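Local structure of extracellular haem-binding protein (Streptomyces reticuli, 3FPW) at the interface of chains A and B. The protein binds and degrades haem outside the cell and, as an oligomer, interacts with its cognate two-component sensor kinase. Coordinates in Å, arbitrary orientation; residue numbers count along the deposited sequence, not the author numbering. Chains: chain A/B, Extracellular haem-binding protein.

The interface of chains A and B. Residues chain A 108-111; chain B 95-97, 121, 125-126, 146.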
ATOM      1  N   ALA A 108      20.311   6.940  14.403  1.00 17.09           N
ATOM      2  CA  ALA A 108      19.920   7.519  13.110  1.00 16.36           C
ATOM      3  C   ALA A 108      18.431   7.880  13.113  1.00 15.98           C
ATOM      4  O   ALA A 108      17.619   7.130  13.671  1.00 16.36           O
ATOM      5  CB  ALA A 108      20.234   6.556  11.986  1.00 16.38           C
ATOM      6  N   GLY A 109      18.057   9.006  12.501  1.00 16.13           N
ATOM      7  CA  GLY A 109      16.649   9.392  12.479  1.00 15.50           C
ATOM      8  C   GLY A 109      15.783   8.357  11.783  1.00 15.00           C
ATOM      9  O   GLY A 109      16.250   7.615  10.925  1.00 15.68           O
ATOM     10  N   PRO A 110      14.493   8.300  12.147  1.00 14.95           N
ATOM     11  CA  PRO A 110      13.651   7.231  11.655  1.00 14.59           C
ATOM     12  C   PRO A 110      13.327   7.390  10.182  1.00 14.94           C
ATOM     13  O   PRO A 110      12.929   6.421   9.531  1.00 15.86           O
ATOM     14  CB  PRO A 110      12.390   7.351  12.504  1.00 14.45           C
ATOM     15  CG  PRO A 110      12.350   8.780  12.959  1.00 13.66           C
ATOM     16  CD  PRO A 110      13.793   9.234  13.041  1.00 14.66           C
ATOM     17  N   GLN A 111      13.508   8.595   9.661  1.00 15.79           N
ATOM     18  CA  GLN A 111      13.269   8.840   8.240  1.00 15.79           C
ATOM     19  C   GLN A 111      14.452   8.362   7.396  1.00 15.98           C
ATOM     20  O   GLN A 111      14.351   8.247   6.169  1.00 17.15           O
ATOM     21  CB  GLN A 111      13.070  10.348   8.014  1.00 15.60           C
ATOM     22  CG  GLN A 111      14.338  11.138   7.715  1.00 17.73           C
ATOM     23  CD  GLN A 111      15.390  11.210   8.815  1.00 19.11           C
ATOM     24  OE1 GLN A 111      16.549  11.588   8.542  1.00 24.27           O
ATOM     25  NE2 GLN A 111      15.037  10.836  10.028  1.00 14.31           N
TER
ATOM     26  N   ARG B  95      11.059   9.131  18.685  1.00 12.69           N
ATOM     27  CA  ARG B  95      12.232   9.282  17.834  1.00 12.59           C
ATOM     28  C   ARG B  95      12.500   8.007  17.028  1.00 13.71           C
ATOM     29  O   ARG B  95      13.128   8.036  15.960  1.00 14.16           O
ATOM     30  CB  ARG B  95      13.436   9.659  18.715  1.00 12.29           C
ATOM     31  CG  ARG B  95      14.776   9.608  18.017  1.00 12.83           C
ATOM     32  CD  ARG B  95      14.970  10.639  16.914  1.00 13.59           C
ATOM     33  NE  ARG B  95      16.353  10.525  16.413  1.00 15.64           N
ATOM     34  CZ  ARG B  95      16.871  11.324  15.490  1.00 17.03           C
ATOM     35  NH1 ARG B  95      16.132  12.296  14.978  1.00 17.00           N
ATOM     36  NH2 ARG B  95      18.134  11.160  15.072  1.00 16.69           N
ATOM     37  N   ASN B  96      12.021   6.875  17.518  1.00 12.84           N
ATOM     38  CA  ASN B  96      12.223   5.648  16.745  1.00 13.27           C
ATOM     39  C   ASN B  96      11.141   5.350  15.741  1.00 14.27           C
ATOM     40  O   ASN B  96      11.311   4.442  14.935  1.00 14.58           O
ATOM     41  CB  ASN B  96      12.258   4.417  17.693  1.00 13.27           C
ATOM     42  CG  ASN B  96      10.891   4.120  18.368  1.00 11.91           C
ATOM     43  OD1 ASN B  96       9.821   4.526  17.882  1.00 14.50           O
ATOM     44  ND2 ASN B  96      10.935   3.376  19.471  1.00 12.89           N
ATOM     45  N   GLY B  97      10.087   6.161  15.657  1.00 14.50           N
ATOM     46  CA  GLY B  97       9.451   6.599  14.443  1.00 14.05           C
ATOM     47  C   GLY B  97       8.055   5.973  14.739  1.00 13.54           C
ATOM     48  O   GLY B  97       7.096   6.080  13.948  1.00 14.55           O
ATOM     49  N   PHE B 121       6.230  12.959  13.239  1.00 12.51           N
ATOM     50  CA  PHE B 121       7.340  12.164  12.737  1.00 13.00           C
ATOM     51  C   PHE B 121       8.415  13.098  12.150  1.00 13.86           C
ATOM     52  O   PHE B 121       9.614  12.887  12.313  1.00 14.14           O
ATOM     53  CB  PHE B 121       6.784  11.243  11.626  1.00 13.22           C
ATOM     54  CG  PHE B 121       7.819  10.359  10.972  1.00 12.19           C
ATOM     55  CD1 PHE B 121       8.425  10.723   9.765  1.00 14.95           C
ATOM     56  CD2 PHE B 121       8.174   9.145  11.553  1.00 13.83           C
ATOM     57  CE1 PHE B 121       9.386   9.897   9.160  1.00 14.44           C
ATOM     58  CE2 PHE B 121       9.114   8.313  10.934  1.00 15.88           C
ATOM     59  CZ  PHE B 121       9.719   8.699   9.755  1.00 15.09           C
ATOM     60  N   SER B 125      12.265  13.647  13.545  1.00 15.79           N
ATOM     61  CA  SER B 125      13.318  13.215  12.629  1.00 15.93           C
ATOM     62  C   SER B 125      14.432  14.241  12.477  1.00 16.93           C
ATOM     63  O   SER B 125      15.606  13.863  12.382  1.00 16.97           O
ATOM     64  CB  SER B 125      12.746  12.891  11.255  1.00 15.60           C
ATOM     65  OG  SER B 125      11.982  11.698  11.300  1.00 16.46           O
ATOM     66  N   TRP B 126      14.068  15.521  12.434  1.00 17.60           N
ATOM     67  CA  TRP B 126      15.062  16.595  12.274  1.00 17.33           C
ATOM     68  C   TRP B 126      15.279  17.412  13.541  1.00 17.49           C
ATOM     69  O   TRP B 126      16.095  18.341  13.555  1.00 17.53           O
ATOM     70  CB  TRP B 126      14.719  17.505  11.071  1.00 18.58           C
ATOM     71  CG  TRP B 126      15.100  16.884   9.757  1.00 18.52           C
ATOM     72  CD1 TRP B 126      16.324  16.951   9.139  1.00 21.52           C
ATOM     73  CD2 TRP B 126      14.265  16.098   8.902  1.00 18.72           C
ATOM     74  NE1 TRP B 126      16.299  16.252   7.959  1.00 22.48           N
ATOM     75  CE2 TRP B 126      15.049  15.712   7.791  1.00 19.95           C
ATOM     76  CE3 TRP B 126      12.937  15.671   8.969  1.00 17.46           C
ATOM     77  CZ2 TRP B 126      14.536  14.941   6.741  1.00 18.90           C
ATOM     78  CZ3 TRP B 126      12.428  14.891   7.921  1.00 16.54           C
ATOM     79  CH2 TRP B 126      13.234  14.533   6.832  1.00 16.89           C
ATOM     80  N   ILE B 146      10.941  12.587   1.031  1.00 15.43           N
ATOM     81  CA  ILE B 146      11.293  11.542   1.982  1.00 16.08           C
ATOM     82  C   ILE B 146      10.011  10.949   2.555  1.00 16.89           C
ATOM     83  O   ILE B 146       9.129  11.670   3.036  1.00 17.56           O
ATOM     84  CB  ILE B 146      12.189  12.104   3.084  1.00 15.18           C
ATOM     85  CG1 ILE B 146      13.551  12.486   2.507  1.00 16.96           C
ATOM     86  CG2 ILE B 146      12.331  11.115   4.270  1.00 16.66           C
ATOM     87  CD1 ILE B 146      14.420  13.309   3.451  1.00 16.05           C
TER
HETATM   88  O   HOH W   1      17.967  12.965  10.897  1.00 26.34           O
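In the HbpS-like fold, the loop leading into helix 112-126 of chain A docks against the C-terminal end of the same helix in chain B and against the turn between strands 89-94 and 99-104, one contact of the octameric assembly and an example of a subunit joint built on shape and packing with water as its polar link. The ring of A:Pro110 is wedged between the B:Arg95 to B:Gly97 turn and the helix. Its CB lies 3.6 Å from B:Gly97 CA, and its outer carbons CG and CD face the B:Arg95 carbonyl and the B:Ser125 hydroxyl. B:Phe121, with CG anti to the backbone N, brings the distal end of its ring against this loop, CE2 standing 3.8 Å from A:Pro110 CB while CZ and CE1 reach the backbone and CB of A:Gln111. B:Ser125 turns OG back along its own helix to B:Phe121 O, a 2.8 Å hydrogen bond with the donor above the carbonyl plane, which fixes the hydroxyl over the rim of the phenyl face. In A:Gln111, chi1 of 90° sets CG over the face of the B:Trp126 indole near its rim, 3.7 Å from CH2; the bend at chi2 (-64°) carries the amide back along B:Ser125 and obliquely across the indole, its plane 41° from the ring. CG2 of B:Ile146 flanks the aliphatic part of this glutamine. Water 1 joins A:Gln111 OE1 (3.1 Å) to B:Ser125 O, the backbone carbonyl near the helix end. B:Arg95, bent at chi2 and otherwise extended, lays one guanidinium face over A:Gly109 CA, which is offset toward the rim, 3.6 Å from CZ; NH1 makes a weak hydrogen bond to B:Ser125 O, which may help to steady the guanidinium. An alanine in place of B:Arg95 would remove the guanidinium and would probably loosen the packing on the A:Gly109 backbone and the weak link from the turn to the helix end.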